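Local coordinates for putative lipoprotein (Bacteroides ovatus, PDB 3OQQ) that is of unknown function but, as a putative extracellular lipoprotein carrying bound calcium ions, probably acts outside the cell or at its surface, at residues D140-E145 and K410-K415; L257-D260 and G266-I269; N334-V339 and A351-Y356. One frame throughout, in Å; residues are numbered along the deposited sequence.

Contact 1 (D140-E145 and K410-K415); sequences DSWYDE and KWVDSK
No direct hydrogen bond joins Tyr143 to Asp413; a single water does so instead. Their nearest side-chain atoms, Tyr143 OH and Asp413 OD2, stay 4.0 Å apart, too far to bond. The water oxygen sits 2.9 Å from Tyr143 OH and donates to Asp413 OD1 at a nominal 2.5 Å, short enough that the exact length is doubtful. It lies in the plane of the tyrosine ring, at its edge, and the ring and carboxylate planes stand nearly perpendicular, 87° apart. A tyrosine suits this place because its length carries a hydroxyl out to the water. Deeper in, the contact turns apolar. Val412 spreads both methyls along the six-membered ring of Trp142, with CG1 3.8 Å from CZ2 and CG2 4.1 Å from CH2, a fit that the forked valine makes easily. Trp142 reaches it because chi1 of 62° sets CG between the backbone N and the carbonyl carbon. The indole is further held by its own neighbour, since Tyr143 CD2 lies 3.7 Å above the centre of one of its faces. The two aromatic residues belong to a short 3-10 turn, in which Asp144 N bonds to Ser141 O. Helix 408-413 ends in a Schellman motif, with Lys415 at positive phi. Phe93 meets Trp142 at about a right angle, and Trp411, on the same helix as Val412, packs against Phe91 and Trp422. Through backbone bonds to Arg402 and Phe401, the loop between strands 122-131 and 150-161 is tied to helix 401-404, next to helix 408-413.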
ATOM      1  N   ASP A 140      -2.670   6.510  26.981  1.00 37.66           N
ATOM      2  CA  ASP A 140      -2.640   5.137  27.521  1.00 38.92           C
ATOM      3  C   ASP A 140      -3.628   4.292  26.721  1.00 39.92           C
ATOM      4  O   ASP A 140      -3.251   3.236  26.207  1.00 39.86           O
ATOM      5  CB  ASP A 140      -2.951   5.090  29.032  1.00 43.25           C
ATOM      6  CG  ASP A 140      -1.783   5.456  29.930  1.00 64.61           C
ATOM      7  OD1 ASP A 140      -0.631   5.051  29.611  1.00 65.03           O
ATOM      8  OD2 ASP A 140      -2.021   6.111  30.976  1.00 76.27           O
ATOM      9  N   SER A 141      -4.851   4.825  26.498  1.00 34.09           N
ATOM     10  CA  SER A 141      -5.821   4.166  25.608  1.00 32.49           C
ATOM     11  C   SER A 141      -5.478   4.696  24.229  1.00 34.02           C
ATOM     12  O   SER A 141      -6.047   5.692  23.768  1.00 33.19           O
ATOM     13  CB  SER A 141      -7.261   4.452  26.030  1.00 35.05           C
ATOM     14  OG  SER A 141      -7.475   4.038  27.368  1.00 44.37           O
ATOM     15  N   TRP A 142      -4.430   4.103  23.629  1.00 28.64           N
ATOM     16  CA  TRP A 142      -3.872   4.554  22.359  1.00 26.69           C
ATOM     17  C   TRP A 142      -4.910   4.620  21.235  1.00 29.62           C
ATOM     18  O   TRP A 142      -4.776   5.447  20.352  1.00 28.75           O
ATOM     19  CB  TRP A 142      -2.662   3.700  21.957  1.00 24.42           C
ATOM     20  CG  TRP A 142      -2.961   2.248  21.724  1.00 24.26           C
ATOM     21  CD1 TRP A 142      -2.786   1.225  22.609  1.00 27.41           C
ATOM     22  CD2 TRP A 142      -3.365   1.645  20.481  1.00 22.37           C
ATOM     23  NE1 TRP A 142      -3.052   0.023  21.997  1.00 26.55           N
ATOM     24  CE2 TRP A 142      -3.422   0.252  20.693  1.00 25.66           C
ATOM     25  CE3 TRP A 142      -3.683   2.154  19.201  1.00 22.69           C
ATOM     26  CZ2 TRP A 142      -3.795  -0.645  19.684  1.00 23.46           C
ATOM     27  CZ3 TRP A 142      -4.075   1.268  18.203  1.00 23.25           C
ATOM     28  CH2 TRP A 142      -4.149  -0.113  18.456  1.00 24.24           C
ATOM     29  N   TYR A 143      -5.977   3.826  21.308  1.00 27.10           N
ATOM     30  CA  TYR A 143      -7.011   3.835  20.270  1.00 25.72           C
ATOM     31  C   TYR A 143      -8.051   4.960  20.518  1.00 27.02           C
ATOM     32  O   TYR A 143      -9.056   5.022  19.834  1.00 26.55           O
ATOM     33  CB  TYR A 143      -7.664   2.455  20.134  1.00 27.65           C
ATOM     34  CG  TYR A 143      -7.716   1.678  21.427  1.00 30.10           C
ATOM     35  CD1 TYR A 143      -8.522   2.095  22.485  1.00 31.93           C
ATOM     36  CD2 TYR A 143      -6.973   0.515  21.592  1.00 32.12           C
ATOM     37  CE1 TYR A 143      -8.588   1.369  23.674  1.00 32.68           C
ATOM     38  CE2 TYR A 143      -7.040  -0.223  22.773  1.00 34.86           C
ATOM     39  CZ  TYR A 143      -7.848   0.209  23.812  1.00 41.64           C
ATOM     40  OH  TYR A 143      -7.880  -0.495  24.992  1.00 50.77           O
ATOM     41  N   ASP A 144      -7.767   5.868  21.463  1.00 23.76           N
ATOM     42  CA  ASP A 144      -8.522   7.084  21.742  1.00 22.90           C
ATOM     43  C   ASP A 144      -7.936   8.230  20.867  1.00 26.49           C
ATOM     44  O   ASP A 144      -8.506   9.320  20.786  1.00 26.07           O
ATOM     45  CB  ASP A 144      -8.496   7.437  23.241  1.00 25.11           C
ATOM     46  CG  ASP A 144      -9.691   6.896  24.016  1.00 36.69           C
ATOM     47  OD1 ASP A 144     -10.729   6.600  23.385  1.00 37.44           O
ATOM     48  OD2 ASP A 144      -9.611   6.834  25.246  1.00 42.08           O
ATOM     49  N   GLU A 145      -6.790   7.960  20.201  1.00 21.78           N
ATOM     50  CA  GLU A 145      -6.182   8.862  19.208  1.00 21.01           C
ATOM     51  C   GLU A 145      -7.074   8.823  17.980  1.00 23.32           C
ATOM     52  O   GLU A 145      -7.834   7.860  17.843  1.00 22.72           O
ATOM     53  CB  GLU A 145      -4.728   8.431  18.852  1.00 21.81           C
ATOM     54  CG  GLU A 145      -3.733   8.418  20.012  1.00 27.23           C
ATOM     55  CD  GLU A 145      -3.349   9.725  20.679  1.00 41.06           C
ATOM     56  OE1 GLU A 145      -3.993  10.764  20.412  1.00 28.71           O
ATOM     57  OE2 GLU A 145      -2.417   9.696  21.512  1.00 30.88           O
ATOM     58  N   LYS A 410     -12.306  -4.717  20.106  1.00 22.33           N
ATOM     59  CA  LYS A 410     -12.646  -6.152  20.169  1.00 23.05           C
ATOM     60  C   LYS A 410     -11.625  -6.972  19.367  1.00 26.41           C
ATOM     61  O   LYS A 410     -11.170  -8.005  19.837  1.00 26.44           O
ATOM     62  CB  LYS A 410     -14.073  -6.421  19.670  1.00 22.87           C
ATOM     63  CG  LYS A 410     -15.144  -6.115  20.704  1.00 36.05           C
ATOM     64  CD  LYS A 410     -16.540  -6.235  20.093  1.00 37.58           C
ATOM     65  CE  LYS A 410     -17.615  -5.882  21.084  1.00 54.91           C
ATOM     66  NZ  LYS A 410     -18.950  -5.764  20.432  1.00 67.80           N
ATOM     67  N   TRP A 411     -11.266  -6.493  18.179  1.00 23.43           N
ATOM     68  CA  TRP A 411     -10.259  -7.096  17.315  1.00 23.43           C
ATOM     69  C   TRP A 411      -8.864  -6.951  17.947  1.00 25.71           C
ATOM     70  O   TRP A 411      -8.111  -7.938  18.017  1.00 24.48           O
ATOM     71  CB  TRP A 411     -10.304  -6.429  15.950  1.00 21.33           C
ATOM     72  CG  TRP A 411      -9.249  -6.881  14.983  1.00 22.41           C
ATOM     73  CD1 TRP A 411      -9.247  -8.039  14.259  1.00 25.43           C
ATOM     74  CD2 TRP A 411      -8.149  -6.100  14.496  1.00 21.74           C
ATOM     75  NE1 TRP A 411      -8.174  -8.061  13.405  1.00 23.95           N
ATOM     76  CE2 TRP A 411      -7.488  -6.875  13.517  1.00 25.16           C
ATOM     77  CE3 TRP A 411      -7.683  -4.797  14.762  1.00 22.43           C
ATOM     78  CZ2 TRP A 411      -6.373  -6.399  12.813  1.00 23.44           C
ATOM     79  CZ3 TRP A 411      -6.595  -4.320  14.048  1.00 23.92           C
ATOM     80  CH2 TRP A 411      -5.946  -5.120  13.091  1.00 24.30           C
ATOM     81  N   VAL A 412      -8.520  -5.724  18.405  1.00 21.95           N
ATOM     82  CA  VAL A 412      -7.218  -5.466  19.037  1.00 21.89           C
ATOM     83  C   VAL A 412      -7.030  -6.409  20.229  1.00 27.23           C
ATOM     84  O   VAL A 412      -6.069  -7.182  20.249  1.00 27.97           O
ATOM     85  CB  VAL A 412      -7.001  -3.981  19.457  1.00 23.92           C
ATOM     86  CG1 VAL A 412      -5.707  -3.825  20.285  1.00 23.85           C
ATOM     87  CG2 VAL A 412      -6.947  -3.059  18.228  1.00 21.41           C
ATOM     88  N   ASP A 413      -7.952  -6.356  21.200  1.00 23.14           N
ATOM     89  CA  ASP A 413      -7.837  -7.070  22.472  1.00 24.03           C
ATOM     90  C   ASP A 413      -7.962  -8.579  22.336  1.00 27.65           C
ATOM     91  O   ASP A 413      -7.424  -9.286  23.178  1.00 27.98           O
ATOM     92  CB  ASP A 413      -8.805  -6.479  23.504  1.00 26.31           C
ATOM     93  CG  ASP A 413      -8.349  -5.067  23.879  1.00 34.01           C
ATOM     94  OD1 ASP A 413      -7.167  -4.907  24.266  1.00 34.62           O
ATOM     95  OD2 ASP A 413      -9.160  -4.129  23.772  1.00 36.85           O
ATOM     96  N   SER A 414      -8.602  -9.081  21.259  1.00 24.86           N
ATOM     97  CA  SER A 414      -8.637 -10.520  20.992  1.00 25.12           C
ATOM     98  C   SER A 414      -7.419 -10.916  20.139  1.00 27.06           C
ATOM     99  O   SER A 414      -7.276 -12.076  19.759  1.00 27.10           O
ATOM    100  CB  SER A 414      -9.926 -10.919  20.289  1.00 25.20           C
ATOM    101  OG  SER A 414      -9.871 -10.405  18.972  1.00 26.36           O
ATOM    102  N   LYS A 415      -6.557  -9.941  19.820  1.00 24.08           N
ATOM    103  CA  LYS A 415      -5.370 -10.110  18.988  1.00 23.35           C
ATOM    104  C   LYS A 415      -5.736 -10.700  17.623  1.00 26.97           C
ATOM    105  O   LYS A 415      -5.110 -11.653  17.156  1.00 27.52           O
ATOM    106  CB  LYS A 415      -4.293 -10.942  19.705  1.00 26.18           C
ATOM    107  CG  LYS A 415      -3.650 -10.165  20.840  1.00 30.10           C
ATOM    108  CD  LYS A 415      -2.428 -10.879  21.390  1.00 26.69           C
ATOM    109  CE  LYS A 415      -2.145 -10.403  22.788  1.00 39.69           C
ATOM    110  NZ  LYS A 415      -1.495  -9.068  22.761  1.00 40.91           N
TER
HETATM  111  O   HOH W   1      -6.064  -2.741  24.951  1.00 46.18           O

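Contact 2 (L257-D260 and G266-I269); sequences LTVD and GTVI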
ATOM      1  N   LEU A 257       9.000  14.167  -4.704  1.00 16.22           N
ATOM      2  CA  LEU A 257       9.031  12.711  -4.708  1.00 15.09           C
ATOM      3  C   LEU A 257      10.457  12.243  -4.932  1.00 20.30           C
ATOM      4  O   LEU A 257      11.061  12.553  -5.956  1.00 19.76           O
ATOM      5  CB  LEU A 257       8.083  12.144  -5.780  1.00 14.73           C
ATOM      6  CG  LEU A 257       8.143  10.650  -6.086  1.00 16.41           C
ATOM      7  CD1 LEU A 257       7.818   9.800  -4.846  1.00 13.44           C
ATOM      8  CD2 LEU A 257       7.236  10.338  -7.217  1.00 19.37           C
ATOM      9  N   THR A 258      11.006  11.528  -3.941  1.00 17.01           N
ATOM     10  CA  THR A 258      12.360  11.009  -4.009  1.00 16.27           C
ATOM     11  C   THR A 258      12.288   9.497  -4.043  1.00 20.87           C
ATOM     12  O   THR A 258      11.591   8.883  -3.239  1.00 19.59           O
ATOM     13  CB  THR A 258      13.227  11.540  -2.851  1.00 20.95           C
ATOM     14  OG1 THR A 258      13.151  12.964  -2.839  1.00 20.19           O
ATOM     15  CG2 THR A 258      14.702  11.115  -2.973  1.00 16.51           C
ATOM     16  N   VAL A 259      12.993   8.902  -4.999  1.00 19.02           N
ATOM     17  CA  VAL A 259      13.123   7.449  -5.083  1.00 18.10           C
ATOM     18  C   VAL A 259      14.623   7.144  -4.935  1.00 20.20           C
ATOM     19  O   VAL A 259      15.419   7.575  -5.766  1.00 17.01           O
ATOM     20  CB  VAL A 259      12.489   6.827  -6.356  1.00 20.77           C
ATOM     21  CG1 VAL A 259      12.639   5.313  -6.341  1.00 19.73           C
ATOM     22  CG2 VAL A 259      11.016   7.206  -6.485  1.00 19.41           C
ATOM     23  N   ASP A 260      15.000   6.433  -3.861  1.00 17.97           N
ATOM     24  CA  ASP A 260      16.396   6.064  -3.604  1.00 17.90           C
ATOM     25  C   ASP A 260      16.499   4.540  -3.625  1.00 21.13           C
ATOM     26  O   ASP A 260      16.116   3.891  -2.649  1.00 18.91           O
ATOM     27  CB  ASP A 260      16.890   6.658  -2.265  1.00 18.87           C
ATOM     28  CG  ASP A 260      18.383   6.494  -1.966  1.00 23.49           C
ATOM     29  OD1 ASP A 260      19.033   5.659  -2.615  1.00 20.26           O
ATOM     30  OD2 ASP A 260      18.880   7.171  -1.042  1.00 30.12           O
ATOM     31  N   GLY A 266      16.637  -1.522   1.033  1.00 23.11           N
ATOM     32  CA  GLY A 266      15.829  -1.611  -0.176  1.00 23.27           C
ATOM     33  C   GLY A 266      15.578  -0.234  -0.741  1.00 27.81           C
ATOM     34  O   GLY A 266      16.304   0.702  -0.391  1.00 29.24           O
ATOM     35  N   THR A 267      14.566  -0.100  -1.629  1.00 21.53           N
ATOM     36  CA  THR A 267      14.209   1.189  -2.273  1.00 19.86           C
ATOM     37  C   THR A 267      13.457   2.084  -1.274  1.00 22.51           C
ATOM     38  O   THR A 267      12.454   1.658  -0.685  1.00 21.82           O
ATOM     39  CB  THR A 267      13.396   0.938  -3.563  1.00 25.92           C
ATOM     40  OG1 THR A 267      14.138   0.039  -4.387  1.00 35.56           O
ATOM     41  CG2 THR A 267      13.108   2.234  -4.347  1.00 21.56           C
ATOM     42  N   VAL A 268      13.936   3.315  -1.072  1.00 20.24           N
ATOM     43  CA  VAL A 268      13.264   4.218  -0.114  1.00 19.68           C
ATOM     44  C   VAL A 268      12.549   5.329  -0.910  1.00 23.86           C
ATOM     45  O   VAL A 268      13.196   6.090  -1.622  1.00 23.00           O
ATOM     46  CB  VAL A 268      14.230   4.778   0.964  1.00 22.71           C
ATOM     47  CG1 VAL A 268      13.520   5.779   1.886  1.00 21.97           C
ATOM     48  CG2 VAL A 268      14.874   3.640   1.765  1.00 22.11           C
ATOM     49  N   ILE A 269      11.209   5.386  -0.788  1.00 20.71           N
ATOM     50  CA  ILE A 269      10.355   6.320  -1.508  1.00 19.86           C
ATOM     51  C   ILE A 269       9.740   7.320  -0.537  1.00 23.38           C
ATOM     52  O   ILE A 269       9.094   6.915   0.429  1.00 19.77           O
ATOM     53  CB  ILE A 269       9.252   5.528  -2.301  1.00 21.83           C
ATOM     54  CG1 ILE A 269       9.923   4.569  -3.320  1.00 22.02           C
ATOM     55  CG2 ILE A 269       8.259   6.494  -3.024  1.00 19.03           C
ATOM     56  CD1 ILE A 269       9.026   3.586  -4.008  1.00 16.55           C
TER
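Leu257 lays its CD1 methyl on CG2 of Ile269 at 3.8 Å, the two side chains lying alongside each other on one face of the hairpin. With the leucine CG opposite the backbone N (chi1 170°), the branched end leans to the neighbouring strand. Ile269 divides its contacts: CG2 goes to Leu257, whereas CG1 comes 4.1 Å from Val259 CG1. That same valine methyl also meets Thr267 CG2 at 3.7 Å. Valine, isoleucine and threonine suit such a surface because a branch at CB favours extended backbone and gives each residue two arms to pack with. Strands 253-263 and 266-272 form an antiparallel beta hairpin, and their short segments here run at 171° to each other. Asp260 and Val268 make the hydrogen-bonded pair, with Val268 N 2.8 Å from Asp260 O in a nearly straight bond (168°) and Asp260 N 2.9 Å from Val268 O. Val259 and Ile269 are the adjoining non-hydrogen-bonded pair. Leu257 and Val259 pack against strands 205-215 and 298-307, and Ile269 against 298-307, so that two layers of strands share this apolar interior. Asp260 and Val268 project from the other face. The aspartate's OD2 is taken by Gln263 NE2 and OD1 by Ala262 N, both at the end of the same strand, while Thr267 sends OG1 to Leu200 O. At Gly266 the backbone angles would drive a CB against the preceding carbonyl oxygen, a conformation that calls for glycine.

Contact 3 (N334-V339 and A351-Y356); sequences NFFIKV and APTSAY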
ATOM      1  N   ASN A 334       7.258  -1.437   4.251  1.00 19.39           N
ATOM      2  CA  ASN A 334       7.561  -0.678   5.445  1.00 19.33           C
ATOM      3  C   ASN A 334       7.184   0.803   5.258  1.00 21.00           C
ATOM      4  O   ASN A 334       8.030   1.645   4.977  1.00 18.25           O
ATOM      5  CB  ASN A 334       9.040  -0.865   5.854  1.00 18.85           C
ATOM      6  CG  ASN A 334       9.378  -0.180   7.153  1.00 24.37           C
ATOM      7  OD1 ASN A 334       8.517   0.381   7.814  1.00 15.96           O
ATOM      8  ND2 ASN A 334      10.622  -0.200   7.548  1.00 20.56           N
ATOM      9  N   PHE A 335       5.896   1.093   5.457  1.00 17.87           N
ATOM     10  CA  PHE A 335       5.334   2.435   5.372  1.00 16.47           C
ATOM     11  C   PHE A 335       5.776   3.301   6.556  1.00 20.48           C
ATOM     12  O   PHE A 335       6.007   2.794   7.654  1.00 20.18           O
ATOM     13  CB  PHE A 335       3.791   2.365   5.328  1.00 16.48           C
ATOM     14  CG  PHE A 335       3.294   1.731   4.058  1.00 16.28           C
ATOM     15  CD1 PHE A 335       3.396   2.396   2.844  1.00 16.84           C
ATOM     16  CD2 PHE A 335       2.728   0.465   4.071  1.00 18.12           C
ATOM     17  CE1 PHE A 335       2.957   1.794   1.659  1.00 17.05           C
ATOM     18  CE2 PHE A 335       2.241  -0.113   2.889  1.00 19.62           C
ATOM     19  CZ  PHE A 335       2.382   0.543   1.693  1.00 16.24           C
ATOM     20  N   PHE A 336       5.879   4.611   6.325  1.00 16.01           N
ATOM     21  CA  PHE A 336       6.298   5.545   7.373  1.00 14.44           C
ATOM     22  C   PHE A 336       5.874   6.955   7.037  1.00 17.38           C
ATOM     23  O   PHE A 336       5.530   7.257   5.889  1.00 14.95           O
ATOM     24  CB  PHE A 336       7.852   5.511   7.596  1.00 14.98           C
ATOM     25  CG  PHE A 336       8.739   5.956   6.444  1.00 15.95           C
ATOM     26  CD1 PHE A 336       9.181   5.042   5.491  1.00 18.69           C
ATOM     27  CD2 PHE A 336       9.161   7.277   6.337  1.00 17.22           C
ATOM     28  CE1 PHE A 336      10.013   5.443   4.445  1.00 19.76           C
ATOM     29  CE2 PHE A 336       9.999   7.679   5.293  1.00 20.32           C
ATOM     30  CZ  PHE A 336      10.404   6.765   4.341  1.00 19.54           C
ATOM     31  N   ILE A 337       5.960   7.825   8.052  1.00 14.56           N
ATOM     32  CA  ILE A 337       5.761   9.248   7.925  1.00 14.58           C
ATOM     33  C   ILE A 337       6.918   9.989   8.616  1.00 21.41           C
ATOM     34  O   ILE A 337       7.616   9.420   9.471  1.00 20.79           O
ATOM     35  CB  ILE A 337       4.389   9.755   8.429  1.00 17.65           C
ATOM     36  CG1 ILE A 337       4.175   9.490   9.967  1.00 18.86           C
ATOM     37  CG2 ILE A 337       3.258   9.207   7.537  1.00 15.97           C
ATOM     38  CD1 ILE A 337       3.316  10.423  10.633  1.00 19.65           C
ATOM     39  N   LYS A 338       7.125  11.253   8.212  1.00 17.55           N
ATOM     40  CA  LYS A 338       8.033  12.165   8.889  1.00 17.78           C
ATOM     41  C   LYS A 338       7.261  13.391   9.328  1.00 21.62           C
ATOM     42  O   LYS A 338       6.282  13.800   8.690  1.00 20.01           O
ATOM     43  CB  LYS A 338       9.245  12.582   8.052  1.00 18.61           C
ATOM     44  CG  LYS A 338      10.227  11.484   7.752  1.00 19.34           C
ATOM     45  CD  LYS A 338      11.601  12.111   7.555  1.00 28.12           C
ATOM     46  CE  LYS A 338      12.209  11.723   6.258  1.00 39.68           C
ATOM     47  NZ  LYS A 338      13.589  12.270   6.140  1.00 37.62           N
ATOM     48  N   VAL A 339       7.673  13.934  10.465  1.00 19.74           N
ATOM     49  CA  VAL A 339       7.079  15.143  11.020  1.00 21.04           C
ATOM     50  C   VAL A 339       8.165  16.198  11.060  1.00 26.91           C
ATOM     51  O   VAL A 339       9.361  15.854  11.024  1.00 25.89           O
ATOM     52  CB  VAL A 339       6.408  14.903  12.401  1.00 25.23           C
ATOM     53  CG1 VAL A 339       5.356  13.790  12.313  1.00 24.65           C
ATOM     54  CG2 VAL A 339       7.438  14.598  13.479  1.00 24.68           C
ATOM     55  N   ALA A 351      11.008  -1.434  11.185  1.00 19.25           N
ATOM     56  CA  ALA A 351      12.292  -0.774  11.427  1.00 18.91           C
ATOM     57  C   ALA A 351      12.371   0.652  10.898  1.00 22.06           C
ATOM     58  O   ALA A 351      11.823   0.968   9.829  1.00 22.24           O
ATOM     59  CB  ALA A 351      13.419  -1.588  10.782  1.00 18.90           C
ATOM     60  N   PRO A 352      13.131   1.519  11.584  1.00 19.22           N
ATOM     61  CA  PRO A 352      13.411   2.844  10.995  1.00 19.19           C
ATOM     62  C   PRO A 352      14.262   2.660   9.740  1.00 21.35           C
ATOM     63  O   PRO A 352      14.867   1.598   9.585  1.00 19.87           O
ATOM     64  CB  PRO A 352      14.251   3.533  12.084  1.00 20.48           C
ATOM     65  CG  PRO A 352      14.927   2.413  12.785  1.00 24.59           C
ATOM     66  CD  PRO A 352      13.902   1.318  12.831  1.00 20.51           C
ATOM     67  N   THR A 353      14.361   3.678   8.878  1.00 16.92           N
ATOM     68  CA  THR A 353      15.286   3.570   7.752  1.00 16.76           C
ATOM     69  C   THR A 353      16.705   3.538   8.337  1.00 22.39           C
ATOM     70  O   THR A 353      16.883   4.015   9.462  1.00 22.71           O
ATOM     71  CB  THR A 353      15.105   4.756   6.780  1.00 21.80           C
ATOM     72  OG1 THR A 353      15.485   5.949   7.453  1.00 19.63           O
ATOM     73  CG2 THR A 353      13.683   4.882   6.240  1.00 16.56           C
ATOM     74  N   SER A 354      17.713   3.045   7.584  1.00 20.52           N
ATOM     75  CA  SER A 354      19.135   3.058   8.004  1.00 21.68           C
ATOM     76  C   SER A 354      19.603   4.469   8.391  1.00 26.66           C
ATOM     77  O   SER A 354      20.396   4.611   9.306  1.00 28.41           O
ATOM     78  CB  SER A 354      20.043   2.557   6.882  1.00 25.71           C
ATOM     79  OG  SER A 354      19.671   1.253   6.482  1.00 45.16           O
ATOM     80  N   ALA A 355      19.125   5.501   7.684  1.00 22.87           N
ATOM     81  CA  ALA A 355      19.489   6.898   7.940  1.00 22.52           C
ATOM     82  C   ALA A 355      18.963   7.368   9.287  1.00 26.58           C
ATOM     83  O   ALA A 355      19.641   8.109   9.983  1.00 27.93           O
ATOM     84  CB  ALA A 355      18.920   7.781   6.839  1.00 22.85           C
ATOM     85  N   TYR A 356      17.763   6.914   9.670  1.00 23.34           N
ATOM     86  CA  TYR A 356      17.174   7.330  10.933  1.00 23.08           C
ATOM     87  C   TYR A 356      17.554   6.424  12.092  1.00 28.69           C
ATOM     88  O   TYR A 356      17.355   6.817  13.251  1.00 29.58           O
ATOM     89  CB  TYR A 356      15.639   7.388  10.801  1.00 22.14           C
ATOM     90  CG  TYR A 356      14.985   8.102  11.954  1.00 22.72           C
ATOM     91  CD1 TYR A 356      15.224   9.454  12.186  1.00 24.57           C
ATOM     92  CD2 TYR A 356      14.178   7.413  12.859  1.00 23.14           C
ATOM     93  CE1 TYR A 356      14.658  10.111  13.273  1.00 25.33           C
ATOM     94  CE2 TYR A 356      13.612   8.061  13.958  1.00 24.45           C
ATOM     95  CZ  TYR A 356      13.859   9.411  14.163  1.00 30.95           C
ATOM     96  OH  TYR A 356      13.331  10.072  15.246  1.00 30.08           O
TER
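Asn334 ND2 donates to Ala351 O over 2.8 Å, a nearly straight bond (165°) that uses a lone pair in the carbonyl plane and lies in the asparagine's own amide plane. CG stands opposite the backbone N (chi1 -176°), which extends the amide from the strand to the loop. The other end of the group, OD1, is hydrogen-bonded to His346 ND1, so both ends are engaged and the amide's orientation is fixed. A leucine in its place would fill a similar volume, but it would probably leave Ala351 O and His346 ND1 without these mates and remove one tie between strand and loop. Two residues after Ala351, Thr353 sets its CG2 methyl 4.1 Å above one face of the Phe336 ring, offset toward the rim, and the two side chains cross at about a right angle. The ring also stacks with His346. Threonine serves two surroundings here: its methyl meets the phenylalanine while OG1 bonds to Glu344 OE1, and Tyr356 N makes a weak bond to the same hydroxyl. Asn334, Phe336, Glu344 and His346 all belong to the antiparallel hairpin of strands 333-339 and 343-346; the connection leading on to helix 357-364 folds back over the face that these residues line.

In the fold
Contacts 2 and 3 are neighbours on one antiparallel sheet, their centres 11 Å apart, with strand 190-198 lying between strands 266-272 and 333-339. They touch directly where Val268 CG1 comes 4.1 Å from Phe336 CZ, which joins the packing on that side of the sheet. Bound triethylene glycol, probably from the crystallisation liquor, comes about 4 Å from the side chains of Val268 and of Thr353, and about 3 Å from that of Asp413. Contact 1 is remote, its centre about 32 Å from that of contact 2 and 23 Å from that of contact 3. It lies close to calcium: the Trp142 side chain is about 10 Å from an ion, and the calcium ligand Asp146 follows directly after segment 140-145.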